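Local coordinates for protein synaptotagmin-1 (Arabidopsis thaliana, PDB 7ATP) that helps maintain plasma membrane integrity during freezing and osmotic stress, this part being its first C2 domain, which probably binds phospholipid with calcium, at residues 9-14 / 61-66; 31-36 / 74-79; 101-106 / 137-142. All coordinates share one frame; numbering follows the deposited sequence.

Contacts 1 and 2 belong to the two facing four-stranded sheets of a C2 beta-sandwich, and their centres lie about 13 Å apart. Side chains join them across the core: Phe64 CZ reaches Ile35 CG2 at 3.5 Å and Val12 CG2 reaches Leu74 CD1 at 3.7 Å. Contact 3 lies one strand farther across the sheet of contact 1, with the loop 101-106 packed on strand 131-140; there His11 N stands 2.7 Å from Leu137 O, a probable hydrogen bond. Contacts 2 and 3 do not touch, their centres about 22 Å apart. Contact 2 lies nearest the calcium end: the side chain of Pro31 is about 7 Å from a bound calcium ion.

Contact 1: 9-14 / 61-66; sequences IVHVKV and EFKFSV
In one sheet of the C2 beta-sandwich, inner strand 9-14 pairs antiparallel with 61-66 of the outermost strand, Val10 facing Phe64 and Val12 facing Phe62 as hydrogen-bonded pairs. Each pair exchanges two backbone bonds. Those between Val12 and Phe62 are the shorter, with Phe62 N 2.6 Å from Val12 O, while Val10 N donates to Phe64 O at 3.1 Å. Val10, Val12, Phe62 and Phe64 turn to the core side of the sheet. There CG2 of Val12 meets the edge of the Phe64 ring near its plane, 3.4 Å from CE1; with chi1 at -166° this methyl lies beside the backbone N, while CG1 takes the position anti to it. Two residues back along the strand, Val10 CG1 touches both Phe64 CB and Val66 CG2, 3.7 Å from each. Ile35 and Leu37 of the opposing sheet pack against Phe64, and Leu74 and Phe76 against Val12, so this row helps build the sandwich interior. Lys45 adds a cation-pi contact to Phe64.

The other side of the ladder carries Ile9, His11, Lys13, Glu61, Lys63 and Ser65 and is more polar. Lys63 and His11 run side by side, the lysine CE reaching the histidine NE2 at 3.9 Å. Lys13 and Glu61 also point the same way, but their charged ends stop short of a salt bridge, and the methylene CE approaches the carboxylate instead. At the far end of the ladder, Ile9 CD1 rests 3.7 Å from Ser65 OG.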
loop_
_atom_site.group_PDB
_atom_site.type_symbol
_atom_site.label_atom_id
_atom_site.label_comp_id
_atom_site.label_asym_id
_atom_site.label_seq_id
_atom_site.Cartn_x
_atom_site.Cartn_y
_atom_site.Cartn_z
ATOM N N ILE A 9 -12.359 -8.147 9.363
ATOM C CA ILE A 9 -11.191 -7.280 9.367
ATOM C C ILE A 9 -10.121 -7.914 8.496
ATOM O O ILE A 9 -9.928 -9.134 8.516
ATOM C CB ILE A 9 -10.650 -7.047 10.789
ATOM C CG1 ILE A 9 -11.749 -6.518 11.713
ATOM C CG2 ILE A 9 -9.480 -6.094 10.752
ATOM C CD1 ILE A 9 -11.898 -5.016 11.711
ATOM N N VAL A 10 -9.437 -7.089 7.720
ATOM C CA VAL A 10 -8.305 -7.534 6.922
ATOM C C VAL A 10 -7.051 -6.934 7.529
ATOM O O VAL A 10 -7.048 -5.773 7.954
ATOM C CB VAL A 10 -8.462 -7.142 5.440
ATOM C CG1 VAL A 10 -8.744 -5.654 5.313
ATOM C CG2 VAL A 10 -7.233 -7.551 4.640
ATOM N N HIS A 11 -5.999 -7.733 7.599
ATOM C CA HIS A 11 -4.732 -7.306 8.164
ATOM C C HIS A 11 -3.758 -7.118 7.012
ATOM O O HIS A 11 -3.458 -8.069 6.288
ATOM C CB HIS A 11 -4.237 -8.319 9.191
ATOM C CG HIS A 11 -5.056 -8.342 10.448
ATOM N ND1 HIS A 11 -6.310 -8.917 10.514
ATOM C CD2 HIS A 11 -4.804 -7.853 11.685
ATOM C CE1 HIS A 11 -6.792 -8.783 11.739
ATOM N NE2 HIS A 11 -5.901 -8.134 12.466
ATOM N N VAL A 12 -3.292 -5.883 6.827
ATOM C CA VAL A 12 -2.408 -5.525 5.726
ATOM C C VAL A 12 -1.031 -5.275 6.301
ATOM O O VAL A 12 -0.874 -4.448 7.201
ATOM C CB VAL A 12 -2.909 -4.278 4.980
ATOM C CG1 VAL A 12 -2.172 -4.131 3.664
ATOM C CG2 VAL A 12 -4.378 -4.363 4.739
ATOM N N LYS A 13 -0.040 -5.996 5.798
ATOM C CA LYS A 13 1.350 -5.731 6.102
ATOM C C LYS A 13 1.991 -5.154 4.848
ATOM O O LYS A 13 1.967 -5.792 3.788
ATOM C CB LYS A 13 2.089 -6.984 6.563
ATOM C CG LYS A 13 3.549 -6.716 6.892
ATOM C CD LYS A 13 4.319 -7.990 7.262
ATOM C CE LYS A 13 3.978 -8.480 8.661
ATOM N NZ LYS A 13 4.295 -9.941 8.877
ATOM N N VAL A 14 2.509 -3.929 4.952
ATOM C CA VAL A 14 3.309 -3.354 3.883
ATOM C C VAL A 14 4.729 -3.825 4.134
ATOM O O VAL A 14 5.343 -3.458 5.136
ATOM C CB VAL A 14 3.211 -1.821 3.861
ATOM C CG1 VAL A 14 4.219 -1.255 2.926
ATOM C CG2 VAL A 14 1.818 -1.394 3.428
ATOM N N GLU A 61 2.178 -2.940 9.719
ATOM C CA GLU A 61 0.898 -3.635 9.690
ATOM C C GLU A 61 -0.235 -2.663 9.966
ATOM O O GLU A 61 -0.166 -1.877 10.914
ATOM C CB GLU A 61 0.861 -4.762 10.725
ATOM C CG GLU A 61 2.141 -5.556 10.808
ATOM C CD GLU A 61 1.971 -6.807 11.650
ATOM O OE1 GLU A 61 2.384 -6.789 12.830
ATOM O OE2 GLU A 61 1.398 -7.796 11.135
ATOM N N PHE A 62 -1.277 -2.736 9.156
ATOM C CA PHE A 62 -2.482 -1.953 9.355
ATOM C C PHE A 62 -3.666 -2.905 9.298
ATOM O O PHE A 62 -3.540 -4.035 8.830
ATOM C CB PHE A 62 -2.598 -0.855 8.301
ATOM C CG PHE A 62 -1.368 -0.003 8.215
ATOM C CD1 PHE A 62 -1.289 1.186 8.916
ATOM C CD2 PHE A 62 -0.266 -0.431 7.495
ATOM C CE1 PHE A 62 -0.119 1.978 8.875
ATOM C CE2 PHE A 62 0.895 0.332 7.442
ATOM C CZ PHE A 62 0.974 1.552 8.134
ATOM N N LYS A 63 -4.815 -2.447 9.789
ATOM C CA LYS A 63 -6.033 -3.234 9.756
ATOM C C LYS A 63 -7.188 -2.354 9.318
ATOM O O LYS A 63 -7.234 -1.160 9.630
ATOM C CB LYS A 63 -6.349 -3.879 11.125
ATOM C CG LYS A 63 -6.971 -2.934 12.138
ATOM C CD LYS A 63 -7.414 -3.679 13.373
ATOM C CE LYS A 63 -6.298 -4.565 13.876
ATOM N NZ LYS A 63 -5.948 -4.248 15.283
ATOM N N PHE A 64 -8.132 -2.973 8.606
ATOM C CA PHE A 64 -9.251 -2.281 7.991
ATOM C C PHE A 64 -10.559 -3.008 8.266
ATOM O O PHE A 64 -10.637 -4.233 8.130
ATOM C CB PHE A 64 -9.068 -2.185 6.485
ATOM C CG PHE A 64 -7.889 -1.400 6.081
ATOM C CD1 PHE A 64 -6.663 -2.009 5.918
ATOM C CD2 PHE A 64 -8.002 -0.038 5.858
ATOM C CE1 PHE A 64 -5.579 -1.275 5.535
ATOM C CE2 PHE A 64 -6.921 0.702 5.475
ATOM C CZ PHE A 64 -5.707 0.090 5.314
ATOM N N SER A 65 -11.594 -2.231 8.599
ATOM C CA SER A 65 -12.943 -2.756 8.789
ATOM C C SER A 65 -13.545 -3.106 7.438
ATOM O O SER A 65 -13.846 -2.215 6.636
ATOM C CB SER A 65 -13.810 -1.731 9.511
ATOM O OG SER A 65 -14.125 -2.171 10.816
ATOM N N VAL A 66 -13.729 -4.400 7.188
ATOM C CA VAL A 66 -14.344 -4.861 5.948
ATOM C C VAL A 66 -15.859 -4.808 6.085
ATOM O O VAL A 66 -16.427 -5.318 7.058
ATOM C CB VAL A 66 -13.878 -6.282 5.602
ATOM C CG1 VAL A 66 -14.547 -6.759 4.319
ATOM C CG2 VAL A 66 -12.380 -6.315 5.471
#

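Contact 2: 31-36 / 74-79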
loop_
_atom_site.group_PDB
_atom_site.type_symbol
_atom_site.label_atom_id
_atom_site.label_comp_id
_atom_site.label_asym_id
_atom_site.label_seq_id
_atom_site.Cartn_x
_atom_site.Cartn_y
_atom_site.Cartn_z
ATOM N N PRO A 31 10.326 7.521 0.273
ATOM C CA PRO A 31 9.029 6.893 0.031
ATOM C C PRO A 31 8.263 6.687 1.314
ATOM O O PRO A 31 8.833 6.469 2.380
ATOM C CB PRO A 31 9.392 5.555 -0.619
ATOM C CG PRO A 31 10.765 5.295 -0.194
ATOM C CD PRO A 31 11.424 6.645 -0.140
ATOM N N PHE A 32 6.942 6.796 1.200
ATOM C CA PHE A 32 6.019 6.220 2.159
ATOM C C PHE A 32 4.820 5.755 1.361
ATOM O O PHE A 32 4.675 6.093 0.185
ATOM C CB PHE A 32 5.617 7.197 3.265
ATOM C CG PHE A 32 4.845 8.404 2.766
ATOM C CD1 PHE A 32 5.506 9.482 2.191
ATOM C CD2 PHE A 32 3.474 8.471 2.919
ATOM C CE1 PHE A 32 4.804 10.599 1.761
ATOM C CE2 PHE A 32 2.760 9.581 2.483
ATOM C CZ PHE A 32 3.429 10.645 1.893
ATOM N N VAL A 33 3.971 4.951 1.984
ATOM C CA VAL A 33 2.853 4.331 1.282
ATOM C C VAL A 33 1.547 4.759 1.928
ATOM O O VAL A 33 1.419 4.740 3.158
ATOM C CB VAL A 33 2.962 2.796 1.294
ATOM C CG1 VAL A 33 1.892 2.219 0.419
ATOM C CG2 VAL A 33 4.316 2.371 0.824
ATOM N N LYS A 34 0.565 5.105 1.100
ATOM C CA LYS A 34 -0.782 5.390 1.570
ATOM C C LYS A 34 -1.671 4.216 1.217
ATOM O O LYS A 34 -1.695 3.777 0.064
ATOM C CB LYS A 34 -1.347 6.662 0.945
ATOM C CG LYS A 34 -2.600 7.177 1.621
ATOM C CD LYS A 34 -2.982 8.586 1.106
ATOM C CE LYS A 34 -3.958 8.519 -0.082
ATOM N NZ LYS A 34 -5.250 9.225 0.209
ATOM N N ILE A 35 -2.435 3.741 2.188
ATOM C CA ILE A 35 -3.314 2.602 1.974
ATOM C C ILE A 35 -4.736 3.043 2.251
ATOM O O ILE A 35 -5.048 3.469 3.367
ATOM C CB ILE A 35 -2.951 1.404 2.859
ATOM C CG1 ILE A 35 -1.469 1.062 2.751
ATOM C CG2 ILE A 35 -3.766 0.207 2.453
ATOM C CD1 ILE A 35 -0.638 1.698 3.827
ATOM N N LYS A 36 -5.598 2.902 1.253
ATOM C CA LYS A 36 -7.005 3.240 1.373
ATOM C C LYS A 36 -7.854 2.046 0.952
ATOM O O LYS A 36 -7.571 1.398 -0.062
ATOM C CB LYS A 36 -7.330 4.457 0.515
ATOM C CG LYS A 36 -8.577 5.230 0.913
ATOM C CD LYS A 36 -8.863 6.339 -0.109
ATOM C CE LYS A 36 -7.618 7.202 -0.368
ATOM N NZ LYS A 36 -7.781 8.216 -1.463
ATOM N N LEU A 74 -8.393 -2.630 -2.088
ATOM C CA LEU A 74 -7.338 -1.867 -1.434
ATOM C C LEU A 74 -6.569 -1.029 -2.445
ATOM O O LEU A 74 -6.190 -1.526 -3.506
ATOM C CB LEU A 74 -6.381 -2.800 -0.706
ATOM C CG LEU A 74 -6.885 -3.129 0.686
ATOM C CD1 LEU A 74 -5.883 -4.009 1.396
ATOM C CD2 LEU A 74 -7.161 -1.867 1.480
ATOM N N GLU A 75 -6.332 0.233 -2.104
ATOM C CA GLU A 75 -5.579 1.160 -2.935
ATOM C C GLU A 75 -4.266 1.485 -2.228
ATOM O O GLU A 75 -4.277 1.999 -1.105
ATOM C CB GLU A 75 -6.397 2.428 -3.186
ATOM C CG GLU A 75 -7.865 2.163 -3.551
ATOM C CD GLU A 75 -8.774 3.395 -3.390
ATOM O OE1 GLU A 75 -8.360 4.358 -2.702
ATOM O OE2 GLU A 75 -9.906 3.399 -3.947
ATOM N N PHE A 76 -3.142 1.159 -2.864
ATOM C CA PHE A 76 -1.806 1.446 -2.346
ATOM C C PHE A 76 -1.184 2.538 -3.197
ATOM O O PHE A 76 -1.027 2.360 -4.406
ATOM C CB PHE A 76 -0.909 0.214 -2.386
ATOM C CG PHE A 76 -1.385 -0.915 -1.526
ATOM C CD1 PHE A 76 -0.876 -1.092 -0.255
ATOM C CD2 PHE A 76 -2.335 -1.795 -1.990
ATOM C CE1 PHE A 76 -1.305 -2.090 0.538
ATOM C CE2 PHE A 76 -2.773 -2.825 -1.194
ATOM C CZ PHE A 76 -2.260 -2.979 0.073
ATOM N N SER A 77 -0.818 3.655 -2.577
ATOM C CA SER A 77 -0.198 4.772 -3.287
ATOM C C SER A 77 1.167 5.046 -2.682
ATOM O O SER A 77 1.276 5.237 -1.465
ATOM C CB SER A 77 -1.059 6.031 -3.202
ATOM O OG SER A 77 -2.414 5.709 -3.423
ATOM N N VAL A 78 2.202 5.059 -3.514
ATOM C CA VAL A 78 3.560 5.309 -3.051
ATOM C C VAL A 78 3.923 6.749 -3.360
ATOM O O VAL A 78 3.892 7.161 -4.526
ATOM C CB VAL A 78 4.567 4.360 -3.699
ATOM C CG1 VAL A 78 5.947 4.653 -3.148
ATOM C CG2 VAL A 78 4.174 2.956 -3.438
ATOM N N TYR A 79 4.298 7.498 -2.322
ATOM C CA TYR A 79 4.644 8.902 -2.442
ATOM C C TYR A 79 6.058 9.146 -1.943
ATOM O O TYR A 79 6.573 8.428 -1.072
ATOM C CB TYR A 79 3.685 9.782 -1.646
ATOM C CG TYR A 79 2.270 9.843 -2.162
ATOM C CD1 TYR A 79 1.903 10.750 -3.145
ATOM C CD2 TYR A 79 1.278 9.034 -1.619
ATOM C CE1 TYR A 79 0.588 10.829 -3.602
ATOM C CE2 TYR A 79 -0.031 9.107 -2.059
ATOM C CZ TYR A 79 -0.376 10.003 -3.053
ATOM O OH TYR A 79 -1.688 10.063 -3.488
#
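Phe32 and Tyr79 open the antiparallel ladder of strands 31-36 and 74-79, part of the second sheet of the C2 beta-sandwich. Pro31, at the start of the strand, adjoins Asp30 and Asp80, which probably bind calcium, as in related C2 domains. Six backbone hydrogen bonds hold the ladder, two in each of the pairs Phe32-Tyr79, Lys34-Ser77 and Lys36-Glu75; Lys34 N to Ser77 O, at 2.7 Å, is nearly straight at the hydrogen (173°).

The tight side is the one that bears Val33, Ile35, Phe76 and Val78, all buried. Both branches of Ile35 reach Phe76: CG2 lies over one face of the ring, whereas CG1 comes 3.7 Å from its CD1. Val33 CG1 approaches the same ring at its edge. Leu74 extends this apolar row, its CD2 standing 4.1 Å from Ile35 CG2.

The other side is mixed: its Phe32-Tyr79 end is closely packed, while Lys34, Lys36 and Glu75, all partly exposed, make the looser, polar end. Phe32 holds its CG between the backbone N and the carbonyl carbon (chi1 64°), which swings the ring across toward the partner strand; Tyr79 CB sits over its face, 4.0 Å from the centroid. The ring planes differ by only 26°, but with centroids 5.9 Å apart there is little stacking. Farther along, Lys36 CD comes 3.3 Å from Glu75 OE1. Lys36 NZ remains 4.1 Å from Glu75 OE1, beyond a salt bridge.

Within the fold, strand 31-37 continues the sheet through Lys45 on one flank and strand 73-80 pairs with 88-96 on the other, while Val12 and Val14 of strand 8-18 and Leu132 and Val134 of strand 131-140 pack on the apolar face from the opposing sheet.

Contact 3: 101-106 / 137-142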
loop_
_atom_site.group_PDB
_atom_site.type_symbol
_atom_site.label_atom_id
_atom_site.label_comp_id
_atom_site.label_asym_id
_atom_site.label_seq_id
_atom_site.Cartn_x
_atom_site.Cartn_y
_atom_site.Cartn_z
ATOM N N VAL A 101 -8.490 -15.829 1.089
ATOM C CA VAL A 101 -9.286 -16.746 1.894
ATOM C C VAL A 101 -9.030 -16.401 3.354
ATOM O O VAL A 101 -7.898 -16.038 3.705
ATOM C CB VAL A 101 -8.918 -18.204 1.594
ATOM C CG1 VAL A 101 -9.255 -19.102 2.770
ATOM C CG2 VAL A 101 -9.628 -18.673 0.335
ATOM N N PRO A 102 -10.033 -16.473 4.228
ATOM C CA PRO A 102 -9.793 -16.193 5.648
ATOM C C PRO A 102 -8.758 -17.125 6.271
ATOM O O PRO A 102 -8.626 -18.293 5.896
ATOM C CB PRO A 102 -11.174 -16.386 6.279
ATOM C CG PRO A 102 -12.110 -16.011 5.187
ATOM C CD PRO A 102 -11.471 -16.521 3.916
ATOM N N ASP A 103 -8.002 -16.565 7.224
ATOM C CA ASP A 103 -7.031 -17.291 8.044
ATOM C C ASP A 103 -5.861 -17.841 7.232
ATOM O O ASP A 103 -5.345 -18.916 7.537
ATOM C CB ASP A 103 -7.704 -18.424 8.825
ATOM C CG ASP A 103 -8.966 -17.974 9.525
ATOM O OD1 ASP A 103 -8.936 -16.915 10.183
ATOM O OD2 ASP A 103 -9.995 -18.672 9.402
ATOM N N GLU A 104 -5.413 -17.120 6.205
ATOM C CA GLU A 104 -4.268 -17.560 5.418
ATOM C C GLU A 104 -3.380 -16.369 5.089
ATOM O O GLU A 104 -3.861 -15.341 4.604
ATOM C CB GLU A 104 -4.715 -18.267 4.134
ATOM C CG GLU A 104 -3.891 -19.511 3.775
ATOM C CD GLU A 104 -2.525 -19.176 3.192
ATOM O OE1 GLU A 104 -1.518 -19.800 3.604
ATOM O OE2 GLU A 104 -2.464 -18.289 2.315
ATOM N N HIS A 105 -2.085 -16.525 5.352
ATOM C CA HIS A 105 -1.080 -15.477 5.181
ATOM C C HIS A 105 -0.705 -15.425 3.705
ATOM O O HIS A 105 0.095 -16.234 3.230
ATOM C CB HIS A 105 0.135 -15.782 6.051
ATOM C CG HIS A 105 0.501 -14.693 7.008
ATOM N ND1 HIS A 105 0.535 -14.884 8.372
ATOM C CD2 HIS A 105 0.891 -13.414 6.797
ATOM C CE1 HIS A 105 0.912 -13.764 8.962
ATOM N NE2 HIS A 105 1.134 -12.856 8.029
ATOM N N LYS A 106 -1.276 -14.473 2.971
ATOM C CA LYS A 106 -1.107 -14.389 1.525
ATOM C C LYS A 106 -0.311 -13.146 1.153
ATOM O O LYS A 106 -0.686 -12.028 1.517
ATOM C CB LYS A 106 -2.463 -14.373 0.813
ATOM C CG LYS A 106 -2.407 -14.796 -0.659
ATOM C CD LYS A 106 -3.798 -15.108 -1.203
ATOM C CE LYS A 106 -3.726 -16.001 -2.429
ATOM N NZ LYS A 106 -2.863 -15.419 -3.488
ATOM N N LEU A 137 -4.127 -10.749 5.400
ATOM C CA LEU A 137 -4.709 -11.826 6.192
ATOM C C LEU A 137 -6.117 -11.385 6.560
ATOM O O LEU A 137 -6.292 -10.379 7.256
ATOM C CB LEU A 137 -3.865 -12.114 7.429
ATOM C CG LEU A 137 -4.128 -13.360 8.261
ATOM C CD1 LEU A 137 -2.807 -13.909 8.791
ATOM C CD2 LEU A 137 -5.057 -13.003 9.403
ATOM N N TYR A 138 -7.110 -12.107 6.056
ATOM C CA TYR A 138 -8.511 -11.805 6.303
ATOM C C TYR A 138 -9.028 -12.653 7.450
ATOM O O TYR A 138 -8.733 -13.845 7.534
ATOM C CB TYR A 138 -9.373 -12.062 5.071
ATOM C CG TYR A 138 -10.820 -11.702 5.295
ATOM C CD1 TYR A 138 -11.162 -10.523 5.936
ATOM C CD2 TYR A 138 -11.844 -12.535 4.863
ATOM C CE1 TYR A 138 -12.474 -10.174 6.149
ATOM C CE2 TYR A 138 -13.169 -12.196 5.071
ATOM C CZ TYR A 138 -13.479 -11.010 5.716
ATOM O OH TYR A 138 -14.795 -10.654 5.934
ATOM N N LYS A 139 -9.803 -12.031 8.321
ATOM C CA LYS A 139 -10.402 -12.728 9.443
ATOM C C LYS A 139 -11.826 -12.227 9.658
ATOM O O LYS A 139 -12.033 -11.069 10.039
ATOM C CB LYS A 139 -9.544 -12.556 10.698
ATOM C CG LYS A 139 -8.443 -13.611 10.830
ATOM C CD LYS A 139 -7.687 -13.503 12.153
ATOM C CE LYS A 139 -7.616 -14.860 12.860
ATOM N NZ LYS A 139 -6.998 -15.926 12.016
ATOM N N PRO A 140 -12.843 -13.064 9.389
ATOM C CA PRO A 140 -14.231 -12.652 9.636
ATOM C C PRO A 140 -14.698 -13.027 11.033
ATOM O O PRO A 140 -13.955 -13.655 11.793
ATOM C CB PRO A 140 -15.004 -13.404 8.556
ATOM C CG PRO A 140 -14.207 -14.663 8.369
ATOM C CD PRO A 140 -12.762 -14.342 8.669
ATOM N N PHE A 141 -15.931 -12.665 11.380
ATOM C CA PHE A 141 -16.408 -12.832 12.749
ATOM C C PHE A 141 -16.923 -14.240 13.055
ATOM O O PHE A 141 -16.675 -14.753 14.150
ATOM C CB PHE A 141 -17.483 -11.786 13.047
ATOM C CG PHE A 141 -16.952 -10.379 13.078
ATOM C CD1 PHE A 141 -16.350 -9.871 14.223
ATOM C CD2 PHE A 141 -17.036 -9.563 11.962
ATOM C CE1 PHE A 141 -15.845 -8.565 14.255
ATOM C CE2 PHE A 141 -16.536 -8.257 11.991
ATOM C CZ PHE A 141 -15.938 -7.762 13.138
ATOM N N THR A 142 -17.625 -14.894 12.135
ATOM C CA THR A 142 -18.095 -16.252 12.422
ATOM C C THR A 142 -18.131 -17.152 11.192
ATOM O O THR A 142 -18.738 -18.225 11.221
ATOM C CB THR A 142 -19.499 -16.238 13.051
ATOM O OG1 THR A 142 -20.047 -14.916 12.971
ATOM C CG2 THR A 142 -19.438 -16.685 14.509
#
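Pro102 and Tyr138 lie side by side where the loop before strand 106-111 folds against the end of strand 131-140, at an outer corner of the C2 beta-sandwich away from the calcium sites. The proline CG approaches the tyrosine ring obliquely, 3.5 Å from CD2. Tyr138 is buried, in a contact that otherwise lies at the surface, and its side chain also touches Val7, Pro69 and Met100. Pro140 meets Pro102 at about a right angle, its CD 3.5 Å from Pro102 CB, so that the loop proline packs against both residues.

Next along the loop, Asp103 is fixed at two points. Its backbone N donates to Tyr138 O at 2.8 Å, nearly in line with the carbonyl bond. Its carboxylate turns back to the strand and is crossed at about a right angle by Lys139, whose chain bends at both chi3 and chi4. Lys139 NZ meets Asp103 OD1 at 2.8 Å in a salt bridge, from the anti side and 31° out of the carboxylate plane. The lysine CG passes the same oxygen, Asp103 OD1, at 3.4 Å, so the chain curls round it.

Beyond Glu104 the loop reaches Leu137, a residue whose backbone also bonds to His11 of strand 8-18. Leucine and histidine side chains slant past each other in a CH-pi contact: Leu137 CD1 sits over one face of the His105 ring, shifted toward its rim, 3.7 Å from the centroid and 3.5 Å from ND1.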